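Local coordinates for protein glycosyl hydrolase family 26 (PDB 4ZXO) that hydrolyses beta-mannans such as galactomannan as a family 26 beta-mannanase, probably cutting within the chain with retention of anomeric configuration, at residues His83-Ile88 with Leu146-Thr151; Leu100-Arg105 with Asp140-Phe145; Glu90-Gly95 with Val155-Val160. All coordinates share one frame; numbering follows the deposited sequence.

Contact 1 (His83-Ile88 with Leu146-Thr151)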
loop_
_atom_site.group_PDB
_atom_site.type_symbol
_atom_site.label_atom_id
_atom_site.label_comp_id
_atom_site.label_asym_id
_atom_site.label_seq_id
_atom_site.Cartn_x
_atom_site.Cartn_y
_atom_site.Cartn_z
ATOM N N HIS A 83 -12.378 -12.376 7.100
ATOM C CA HIS A 83 -11.735 -11.549 8.164
ATOM C C HIS A 83 -11.198 -10.241 7.621
ATOM O O HIS A 83 -11.404 -9.180 8.246
ATOM C CB HIS A 83 -10.573 -12.283 8.840
ATOM C CG HIS A 83 -11.000 -13.133 9.998
ATOM N ND1 HIS A 83 -10.367 -14.319 10.318
ATOM C CD2 HIS A 83 -11.921 -12.902 10.989
ATOM C CE1 HIS A 83 -10.901 -14.806 11.434
ATOM N NE2 HIS A 83 -11.863 -13.984 11.847
ATOM N N LEU A 84 -10.541 -10.271 6.452
ATOM C CA LEU A 84 -10.061 -9.005 5.852
ATOM C C LEU A 84 -11.229 -8.037 5.696
ATOM O O LEU A 84 -11.113 -6.833 5.994
ATOM C CB LEU A 84 -9.436 -9.233 4.476
ATOM C CG LEU A 84 -8.119 -10.017 4.511
ATOM C CD1 LEU A 84 -7.514 -10.110 3.103
ATOM C CD2 LEU A 84 -7.116 -9.343 5.449
ATOM N N ARG A 85 -12.370 -8.533 5.199
ATOM C CA ARG A 85 -13.507 -7.619 5.049
ATOM C C ARG A 85 -13.956 -7.015 6.380
ATOM O O ARG A 85 -14.187 -5.825 6.488
ATOM C CB ARG A 85 -14.680 -8.313 4.383
ATOM C CG ARG A 85 -15.890 -7.446 4.295
ATOM C CD ARG A 85 -17.013 -8.239 3.657
ATOM N NE ARG A 85 -16.662 -8.884 2.394
ATOM C CZ ARG A 85 -16.479 -10.188 2.212
ATOM N NH1 ARG A 85 -16.617 -11.026 3.233
ATOM N NH2 ARG A 85 -16.149 -10.655 0.992
ATOM N N GLU A 86 -13.972 -7.810 7.438
ATOM C CA GLU A 86 -14.276 -7.278 8.771
ATOM C C GLU A 86 -13.292 -6.213 9.212
ATOM O O GLU A 86 -13.691 -5.156 9.699
ATOM C CB GLU A 86 -14.238 -8.384 9.807
ATOM C CG GLU A 86 -15.419 -9.216 9.902
ATOM C CD GLU A 86 -15.326 -10.135 11.135
ATOM O OE1 GLU A 86 -14.203 -10.385 11.630
ATOM O OE2 GLU A 86 -16.367 -10.567 11.645
ATOM N N TYR A 87 -11.998 -6.475 9.011
ATOM C CA TYR A 87 -10.987 -5.532 9.490
ATOM C C TYR A 87 -11.101 -4.238 8.721
ATOM O O TYR A 87 -10.865 -3.143 9.274
ATOM C CB TYR A 87 -9.562 -6.071 9.374
ATOM C CG TYR A 87 -9.381 -7.408 10.034
ATOM C CD1 TYR A 87 -10.143 -7.777 11.157
ATOM C CD2 TYR A 87 -8.432 -8.335 9.532
ATOM C CE1 TYR A 87 -9.977 -9.043 11.740
ATOM C CE2 TYR A 87 -8.267 -9.591 10.121
ATOM C CZ TYR A 87 -9.014 -9.931 11.230
ATOM O OH TYR A 87 -8.850 -11.156 11.819
ATOM N N ILE A 88 -11.394 -4.371 7.425
ATOM C CA ILE A 88 -11.553 -3.180 6.586
ATOM C C ILE A 88 -12.761 -2.342 7.026
ATOM O O ILE A 88 -12.654 -1.101 7.153
ATOM C CB ILE A 88 -11.647 -3.599 5.102
ATOM C CG1 ILE A 88 -10.250 -4.077 4.659
ATOM C CG2 ILE A 88 -12.112 -2.435 4.180
ATOM C CD1 ILE A 88 -10.269 -4.903 3.363
ATOM N N LEU A 146 -13.584 -6.079 -3.760
ATOM C CA LEU A 146 -13.662 -4.641 -3.506
ATOM C C LEU A 146 -15.111 -4.139 -3.370
ATOM O O LEU A 146 -15.413 -3.253 -2.564
ATOM C CB LEU A 146 -12.941 -3.885 -4.627
ATOM C CG LEU A 146 -11.409 -4.139 -4.645
ATOM C CD1 LEU A 146 -10.731 -3.426 -5.808
ATOM C CD2 LEU A 146 -10.722 -3.753 -3.325
ATOM N N LEU A 147 -15.988 -4.689 -4.199
ATOM C CA LEU A 147 -17.402 -4.293 -4.150
ATOM C C LEU A 147 -18.103 -4.784 -2.871
ATOM O O LEU A 147 -19.212 -4.329 -2.533
ATOM C CB LEU A 147 -18.123 -4.825 -5.380
ATOM C CG LEU A 147 -17.676 -4.089 -6.642
ATOM C CD1 LEU A 147 -18.125 -4.837 -7.888
ATOM C CD2 LEU A 147 -18.256 -2.695 -6.611
ATOM N N SER A 148 -17.512 -5.750 -2.194
ATOM C CA SER A 148 -18.104 -6.298 -0.973
ATOM C C SER A 148 -17.682 -5.492 0.256
ATOM O O SER A 148 -18.212 -5.724 1.355
ATOM C CB SER A 148 -17.687 -7.767 -0.781
ATOM O OG SER A 148 -16.361 -7.878 -0.256
ATOM N N LEU A 149 -16.765 -4.546 0.071
ATOM C CA LEU A 149 -16.327 -3.702 1.169
ATOM C C LEU A 149 -17.339 -2.569 1.381
ATOM O O LEU A 149 -17.230 -1.494 0.769
ATOM C CB LEU A 149 -14.925 -3.155 0.892
ATOM C CG LEU A 149 -13.918 -4.257 0.606
ATOM C CD1 LEU A 149 -12.569 -3.599 0.276
ATOM C CD2 LEU A 149 -13.772 -5.164 1.773
ATOM N N LYS A 150 -18.359 -2.860 2.185
ATOM C CA LYS A 150 -19.468 -1.908 2.443
ATOM C C LYS A 150 -19.704 -1.724 3.941
ATOM O O LYS A 150 -19.521 -2.645 4.713
ATOM C CB LYS A 150 -20.779 -2.398 1.810
ATOM C CG LYS A 150 -20.766 -2.570 0.315
ATOM C CD LYS A 150 -22.234 -2.500 -0.175
ATOM C CE LYS A 150 -22.501 -3.322 -1.423
ATOM N NZ LYS A 150 -22.376 -4.788 -1.121
ATOM N N THR A 151 -20.122 -0.539 4.340
ATOM C CA THR A 151 -20.542 -0.346 5.720
ATOM C C THR A 151 -21.866 -1.101 5.947
ATOM O O THR A 151 -22.536 -1.546 4.993
ATOM C CB THR A 151 -20.711 1.159 6.064
ATOM O OG1 THR A 151 -21.861 1.643 5.362
ATOM C CG2 THR A 151 -19.477 1.990 5.635
#

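Contact 2 (Leu100-Arg105 with Asp140-Phe145)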
loop_
_atom_site.group_PDB
_atom_site.type_symbol
_atom_site.label_atom_id
_atom_site.label_comp_id
_atom_site.label_asym_id
_atom_site.label_seq_id
_atom_site.Cartn_x
_atom_site.Cartn_y
_atom_site.Cartn_z
ATOM N N LEU A 100 -4.743 -1.850 -0.156
ATOM C CA LEU A 100 -4.636 -3.293 -0.456
ATOM C C LEU A 100 -3.558 -3.518 -1.501
ATOM O O LEU A 100 -3.585 -2.833 -2.556
ATOM C CB LEU A 100 -5.966 -3.840 -0.999
ATOM C CG LEU A 100 -7.075 -3.743 0.047
ATOM C CD1 LEU A 100 -8.409 -4.074 -0.641
ATOM C CD2 LEU A 100 -6.865 -4.726 1.201
ATOM N N SER A 101 -2.633 -4.418 -1.221
ATOM C CA SER A 101 -1.696 -4.856 -2.234
ATOM C C SER A 101 -2.153 -6.204 -2.800
ATOM O O SER A 101 -3.144 -6.774 -2.331
ATOM C CB SER A 101 -0.279 -4.950 -1.656
ATOM O OG SER A 101 -0.312 -5.610 -0.410
ATOM N N TRP A 102 -1.454 -6.706 -3.811
ATOM C CA TRP A 102 -1.909 -7.926 -4.490
ATOM C C TRP A 102 -0.713 -8.735 -4.928
ATOM O O TRP A 102 -0.225 -8.580 -6.082
ATOM C CB TRP A 102 -2.777 -7.556 -5.736
ATOM C CG TRP A 102 -3.517 -8.725 -6.330
ATOM C CD1 TRP A 102 -3.830 -9.923 -5.721
ATOM C CD2 TRP A 102 -4.062 -8.786 -7.646
ATOM N NE1 TRP A 102 -4.518 -10.730 -6.611
ATOM C CE2 TRP A 102 -4.666 -10.060 -7.795
ATOM C CE3 TRP A 102 -4.057 -7.903 -8.725
ATOM C CZ2 TRP A 102 -5.290 -10.476 -8.977
ATOM C CZ3 TRP A 102 -4.700 -8.301 -9.915
ATOM C CH2 TRP A 102 -5.328 -9.593 -10.030
ATOM N N HIS A 103 -0.238 -9.605 -4.036
ATOM C CA HIS A 103 0.831 -10.515 -4.445
ATOM C C HIS A 103 0.198 -11.707 -5.214
ATOM O O HIS A 103 0.027 -12.843 -4.681
ATOM C CB HIS A 103 1.635 -10.995 -3.224
ATOM C CG HIS A 103 2.576 -9.971 -2.687
ATOM N ND1 HIS A 103 2.172 -8.919 -1.885
ATOM C CD2 HIS A 103 3.924 -9.890 -2.766
ATOM C CE1 HIS A 103 3.241 -8.226 -1.508
ATOM N NE2 HIS A 103 4.314 -8.788 -2.041
ATOM N N VAL A 104 -0.156 -11.418 -6.462
ATOM C CA VAL A 104 -0.919 -12.342 -7.296
ATOM C C VAL A 104 -0.038 -13.479 -7.808
ATOM O O VAL A 104 1.167 -13.300 -8.105
ATOM C CB VAL A 104 -1.553 -11.547 -8.471
ATOM C CG1 VAL A 104 -0.499 -10.713 -9.253
ATOM C CG2 VAL A 104 -2.420 -12.368 -9.423
ATOM N N ARG A 105 -0.661 -14.654 -7.890
ATOM C CA ARG A 105 0.004 -15.833 -8.407
ATOM C C ARG A 105 0.460 -15.623 -9.862
ATOM O O ARG A 105 -0.003 -14.709 -10.585
ATOM C CB ARG A 105 -0.959 -17.039 -8.349
ATOM C CG ARG A 105 -1.487 -17.401 -6.977
ATOM C CD ARG A 105 -0.461 -17.968 -6.011
ATOM N NE ARG A 105 0.064 -19.268 -6.484
ATOM C CZ ARG A 105 0.898 -20.025 -5.791
ATOM N NH1 ARG A 105 1.263 -19.675 -4.586
ATOM N NH2 ARG A 105 1.344 -21.173 -6.300
ATOM N N ASP A 140 -11.316 -9.711 -12.038
ATOM C CA ASP A 140 -12.720 -9.634 -11.691
ATOM C C ASP A 140 -12.936 -10.173 -10.283
ATOM O O ASP A 140 -13.821 -9.708 -9.565
ATOM C CB ASP A 140 -13.587 -10.425 -12.703
ATOM C CG ASP A 140 -13.742 -9.704 -14.012
ATOM O OD1 ASP A 140 -13.278 -8.534 -14.154
ATOM O OD2 ASP A 140 -14.442 -10.250 -14.891
ATOM N N ARG A 141 -12.113 -11.127 -9.866
ATOM C CA ARG A 141 -12.220 -11.679 -8.502
ATOM C C ARG A 141 -11.801 -10.630 -7.491
ATOM O O ARG A 141 -12.444 -10.460 -6.435
ATOM C CB ARG A 141 -11.366 -12.982 -8.353
ATOM C CG ARG A 141 -12.037 -14.195 -9.109
ATOM C CD ARG A 141 -11.218 -15.521 -9.211
ATOM N NE ARG A 141 -12.161 -16.646 -9.217
ATOM C CZ ARG A 141 -11.856 -17.914 -9.486
ATOM N NH1 ARG A 141 -12.823 -18.827 -9.404
ATOM N NH2 ARG A 141 -10.599 -18.284 -9.812
ATOM N N VAL A 142 -10.735 -9.893 -7.797
ATOM C CA VAL A 142 -10.408 -8.702 -6.993
ATOM C C VAL A 142 -11.559 -7.686 -7.005
ATOM O O VAL A 142 -11.958 -7.151 -5.957
ATOM C CB VAL A 142 -9.122 -8.021 -7.537
ATOM C CG1 VAL A 142 -8.936 -6.625 -6.881
ATOM C CG2 VAL A 142 -7.910 -8.926 -7.273
ATOM N N ALA A 143 -12.115 -7.408 -8.190
ATOM C CA ALA A 143 -13.224 -6.437 -8.272
ATOM C C ALA A 143 -14.402 -6.833 -7.358
ATOM O O ALA A 143 -14.937 -5.998 -6.582
ATOM C CB ALA A 143 -13.683 -6.293 -9.726
ATOM N N ASP A 144 -14.781 -8.112 -7.411
ATOM C CA ASP A 144 -15.889 -8.571 -6.572
ATOM C C ASP A 144 -15.592 -8.426 -5.064
ATOM O O ASP A 144 -16.495 -8.047 -4.283
ATOM C CB ASP A 144 -16.202 -10.027 -6.860
ATOM C CG ASP A 144 -16.886 -10.236 -8.189
ATOM O OD1 ASP A 144 -17.446 -9.263 -8.746
ATOM O OD2 ASP A 144 -16.857 -11.386 -8.662
ATOM N N PHE A 145 -14.334 -8.665 -4.656
ATOM C CA PHE A 145 -13.988 -8.432 -3.264
ATOM C C PHE A 145 -14.116 -6.945 -2.916
ATOM O O PHE A 145 -14.682 -6.585 -1.889
ATOM C CB PHE A 145 -12.590 -8.920 -2.953
ATOM C CG PHE A 145 -12.247 -8.744 -1.514
ATOM C CD1 PHE A 145 -12.716 -9.624 -0.575
ATOM C CD2 PHE A 145 -11.468 -7.692 -1.089
ATOM C CE1 PHE A 145 -12.401 -9.451 0.783
ATOM C CE2 PHE A 145 -11.141 -7.515 0.267
ATOM C CZ PHE A 145 -11.624 -8.397 1.188
#

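Contact 3 (Glu90-Gly95 with Val155-Val160)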
loop_
_atom_site.group_PDB
_atom_site.type_symbol
_atom_site.label_atom_id
_atom_site.label_comp_id
_atom_site.label_asym_id
_atom_site.label_seq_id
_atom_site.Cartn_x
_atom_site.Cartn_y
_atom_site.Cartn_z
ATOM N N GLU A 90 -14.096 -2.271 9.957
ATOM C CA GLU A 90 -13.798 -1.675 11.253
ATOM C C GLU A 90 -12.836 -0.497 11.166
ATOM O O GLU A 90 -12.987 0.479 11.912
ATOM C CB GLU A 90 -13.232 -2.731 12.205
ATOM C CG GLU A 90 -14.267 -3.801 12.449
ATOM C CD GLU A 90 -13.758 -5.005 13.224
ATOM O OE1 GLU A 90 -12.618 -5.028 13.720
ATOM O OE2 GLU A 90 -14.530 -5.976 13.328
ATOM N N GLN A 91 -11.865 -0.554 10.248
ATOM C CA GLN A 91 -10.941 0.557 10.093
ATOM C C GLN A 91 -11.676 1.742 9.514
ATOM O O GLN A 91 -11.457 2.878 9.957
ATOM C CB GLN A 91 -9.744 0.124 9.225
ATOM C CG GLN A 91 -8.767 1.285 8.841
ATOM C CD GLN A 91 -7.933 1.793 10.022
ATOM O OE1 GLN A 91 -8.262 1.572 11.203
ATOM N NE2 GLN A 91 -6.834 2.468 9.699
ATOM N N TYR A 92 -12.555 1.513 8.533
ATOM C CA TYR A 92 -13.311 2.630 8.007
ATOM C C TYR A 92 -14.198 3.242 9.097
ATOM O O TYR A 92 -14.299 4.473 9.233
ATOM C CB TYR A 92 -14.191 2.159 6.854
ATOM C CG TYR A 92 -14.997 3.273 6.217
ATOM C CD1 TYR A 92 -14.423 4.101 5.271
ATOM C CD2 TYR A 92 -16.325 3.491 6.573
ATOM C CE1 TYR A 92 -15.144 5.107 4.677
ATOM C CE2 TYR A 92 -17.085 4.539 5.990
ATOM C CZ TYR A 92 -16.480 5.337 5.028
ATOM O OH TYR A 92 -17.195 6.362 4.444
ATOM N N ALA A 93 -14.809 2.384 9.894
ATOM C CA ALA A 93 -15.746 2.863 10.934
ATOM C C ALA A 93 -15.027 3.775 11.936
ATOM O O ALA A 93 -15.610 4.751 12.450
ATOM C CB ALA A 93 -16.405 1.668 11.632
ATOM N N ARG A 94 -13.752 3.511 12.215
ATOM C CA ARG A 94 -13.048 4.336 13.205
ATOM C C ARG A 94 -12.431 5.556 12.511
ATOM O O ARG A 94 -11.853 6.408 13.171
ATOM C CB ARG A 94 -12.016 3.493 13.980
ATOM C CG ARG A 94 -10.806 3.002 13.203
ATOM C CD ARG A 94 -9.802 2.253 14.111
ATOM N NE ARG A 94 -10.330 0.976 14.629
ATOM C CZ ARG A 94 -10.111 -0.235 14.090
ATOM N NH1 ARG A 94 -9.370 -0.386 12.972
ATOM N NH2 ARG A 94 -10.655 -1.315 14.680
ATOM N N GLY A 95 -12.583 5.657 11.190
ATOM C CA GLY A 95 -12.076 6.824 10.476
ATOM C C GLY A 95 -10.717 6.676 9.807
ATOM O O GLY A 95 -10.205 7.649 9.205
ATOM N N VAL A 155 -22.639 1.723 2.432
ATOM C CA VAL A 155 -21.721 2.668 1.732
ATOM C C VAL A 155 -20.439 1.947 1.336
ATOM O O VAL A 155 -19.866 1.238 2.168
ATOM C CB VAL A 155 -21.422 3.887 2.631
ATOM C CG1 VAL A 155 -20.498 4.887 1.947
ATOM C CG2 VAL A 155 -22.749 4.582 2.985
ATOM N N LEU A 156 -20.037 2.053 0.069
ATOM C CA LEU A 156 -18.780 1.412 -0.373
ATOM C C LEU A 156 -17.593 2.071 0.345
ATOM O O LEU A 156 -17.522 3.299 0.503
ATOM C CB LEU A 156 -18.583 1.516 -1.905
ATOM C CG LEU A 156 -19.327 0.547 -2.871
ATOM C CD1 LEU A 156 -19.027 0.836 -4.362
ATOM C CD2 LEU A 156 -18.973 -0.904 -2.680
ATOM N N ILE A 157 -16.661 1.249 0.792
ATOM C CA ILE A 157 -15.492 1.769 1.543
ATOM C C ILE A 157 -14.378 2.036 0.563
ATOM O O ILE A 157 -13.950 1.111 -0.171
ATOM C CB ILE A 157 -15.089 0.766 2.599
ATOM C CG1 ILE A 157 -16.222 0.706 3.653
ATOM C CG2 ILE A 157 -13.725 1.148 3.218
ATOM C CD1 ILE A 157 -16.095 -0.512 4.547
ATOM N N PRO A 158 -13.877 3.296 0.531
ATOM C CA PRO A 158 -12.759 3.617 -0.371
ATOM C C PRO A 158 -11.520 2.818 0.032
ATOM O O PRO A 158 -11.269 2.575 1.216
ATOM C CB PRO A 158 -12.522 5.128 -0.168
ATOM C CG PRO A 158 -13.810 5.629 0.381
ATOM C CD PRO A 158 -14.305 4.483 1.283
ATOM N N VAL A 159 -10.760 2.396 -0.956
ATOM C CA VAL A 159 -9.490 1.679 -0.739
ATOM C C VAL A 159 -8.434 2.213 -1.690
ATOM O O VAL A 159 -8.741 2.562 -2.825
ATOM C CB VAL A 159 -9.695 0.130 -0.998
ATOM C CG1 VAL A 159 -8.379 -0.625 -1.231
ATOM C CG2 VAL A 159 -10.534 -0.419 0.149
ATOM N N VAL A 160 -7.198 2.325 -1.210
ATOM C CA VAL A 160 -6.076 2.584 -2.123
ATOM C C VAL A 160 -5.540 1.236 -2.566
ATOM O O VAL A 160 -4.948 0.520 -1.769
ATOM C CB VAL A 160 -4.970 3.421 -1.483
ATOM C CG1 VAL A 160 -3.757 3.599 -2.458
ATOM C CG2 VAL A 160 -5.548 4.781 -1.039
#

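Contact 1 (His83-Ile88 with Leu146-Thr151)
R85 reaches from helix 81-93 to S148 and L149 of segment 146-151. Its CG points opposite the backbone N (chi1 176°), which carries the chain straight out from the helix toward the other segment. CB and CG run past the methyl CD2 of L149, the distance from R85 CG to L149 CD2 being 4.0 Å. CD of R85 comes next and lies 3.6 Å from the carbonyl O of S148. The bend at chi3 (-52°) then turns the guanidinium so that its NE side faces S148. There R85 NE donates to S148 OG at 2.9 Å, and R85 NH2 donates to the same OG at 3.1 Å. The oxygen sits almost in the guanidinium plane, so two N-H groups grip it side-on, the NE bond being the straighter at 156°. The two helices belong to the outer layer of the TIM barrel of glycoside hydrolase family 26 and are consecutive main helices of its beta-alpha units. A small hydroxyl suits position 148 because S148 OG also bonds the carbonyl O of F145, and so links F145 O and the arginine through one oxygen. Cut back to an alanine, position 85 would probably leave S148 OG without its two guanidinium donors and one side of L149 CD2 without the aliphatic cover of the arginine chain. Deeper in, I88 meets L149 by branched aliphatic packing: CD1 and CG2 of I88 both lie against the two methyls of L149, closest at 3.9 Å from I88 CD1 to L149 CD2. Two branched, apolar residues fit here, where I88 also rests on F63, I98 and L100 of the barrel strands.

Contact 2 (Leu100-Arg105 with Asp140-Phe145)
W102 and V142 make the closest approach between segments 100-105 and 140-145. The interaction is a CH-pi contact: methyl CG2 of V142 sits over one face of the W102 indole, 3.6 Å from the centroid of the six-membered ring and 19° off its normal. V142 CG2 lies 3.5 Å from W102 CE2 and equally close to W102 CZ2, so it is displaced toward the CE2-CZ2 side of that ring. With chi1 at 169°, CG1 of V142 lies opposite the backbone N, and this places CG2 beside that N and turned to the tryptophan. The opposite face of the indole is met by CB of V104, so the ring is sandwiched and its tilt is restrained. A tryptophan suits the place because it offers a broad apolar face to the helix while its one polar atom, NE1, bonds E69 OE1.

Strand 97-101 is one of the parallel strands of the TIM barrel, and helix 132-147 is an outer helix that packs against it before the chain enters the next strand, 159-162. In this buried layer between strand and helix, aliphatic side chains bring no polar group that must be satisfied, and all four touching residues are buried.

The second kind of contact is plain apolar packing. L100 points its side chain outward from the barrel wall, and its CD1 approaches the edge of the F145 ring, 4.5 Å from F145 CE2. It is looser than the valine contact, a methyl against a ring edge rather than over a face. Around them L100 also touches I88, while the flat ring of F145 lies between its own helix and F81 and L84 of helix 81-93. L146, the next residue of the helix, touches L100 as well.

Contact 3 (Glu90-Gly95 with Val155-Val160)
Y92, on the last turn of helix 81-93, packs against I157 and P158 as the chain leads into strand 159-162 of the TIM barrel. The main interaction is CH-pi: CG1 of I157 lies over one face of the Y92 ring, 4.1 Å from its centroid and 22° off the normal. With its CG opposite the backbone N (chi1 -179°), the ring extends from the helix, and a large aromatic side chain is what reaches the other segment. Apolar packing completes it: CG2 of I157 is 3.7 Å from CD1 of Y92, and the side chains of P158 and Y92 cross at about a right angle, P158 CD lying 3.6 Å from Y92 CE1. Just before the strand, a proline presents its compact apolar CD to the ring. Y92 also meets the ring of Y343.

Polar interactions lie within the helix end. The chain leaves the helix by a Schellman motif at G95, whose positive phi a side chain would strain. R94 NH1 donates to Q91 OE1 at 2.9 Å, at the edge of the guanidinium and in its plane, while the carbonyl O of E90 lies over one face of that group.

Overall arrangement
Contact 1 joins helix 81-93 to the 146-151 segment, contact 2 joins helix 132-147 to strand 97-101 and the residues after it, and contact 3 joins helix 81-93 to the approach to strand 159-162. Along the chain the order is helix 81-93, strand 97-101, helix 132-147, strand 159-162. Contact 2 is nested inside the loops closed by contacts 1 and 3, whereas contacts 1 and 3 interleave. The centres of contacts 1 and 3 lie about 8 Å apart, those of contacts 1 and 2 about 13 Å, and those of contacts 2 and 3 about 17 Å. Contacts 2 and 3 reach neighbouring strands of the same sheet, so together the three join successive beta-alpha units into one continuous part of the barrel wall.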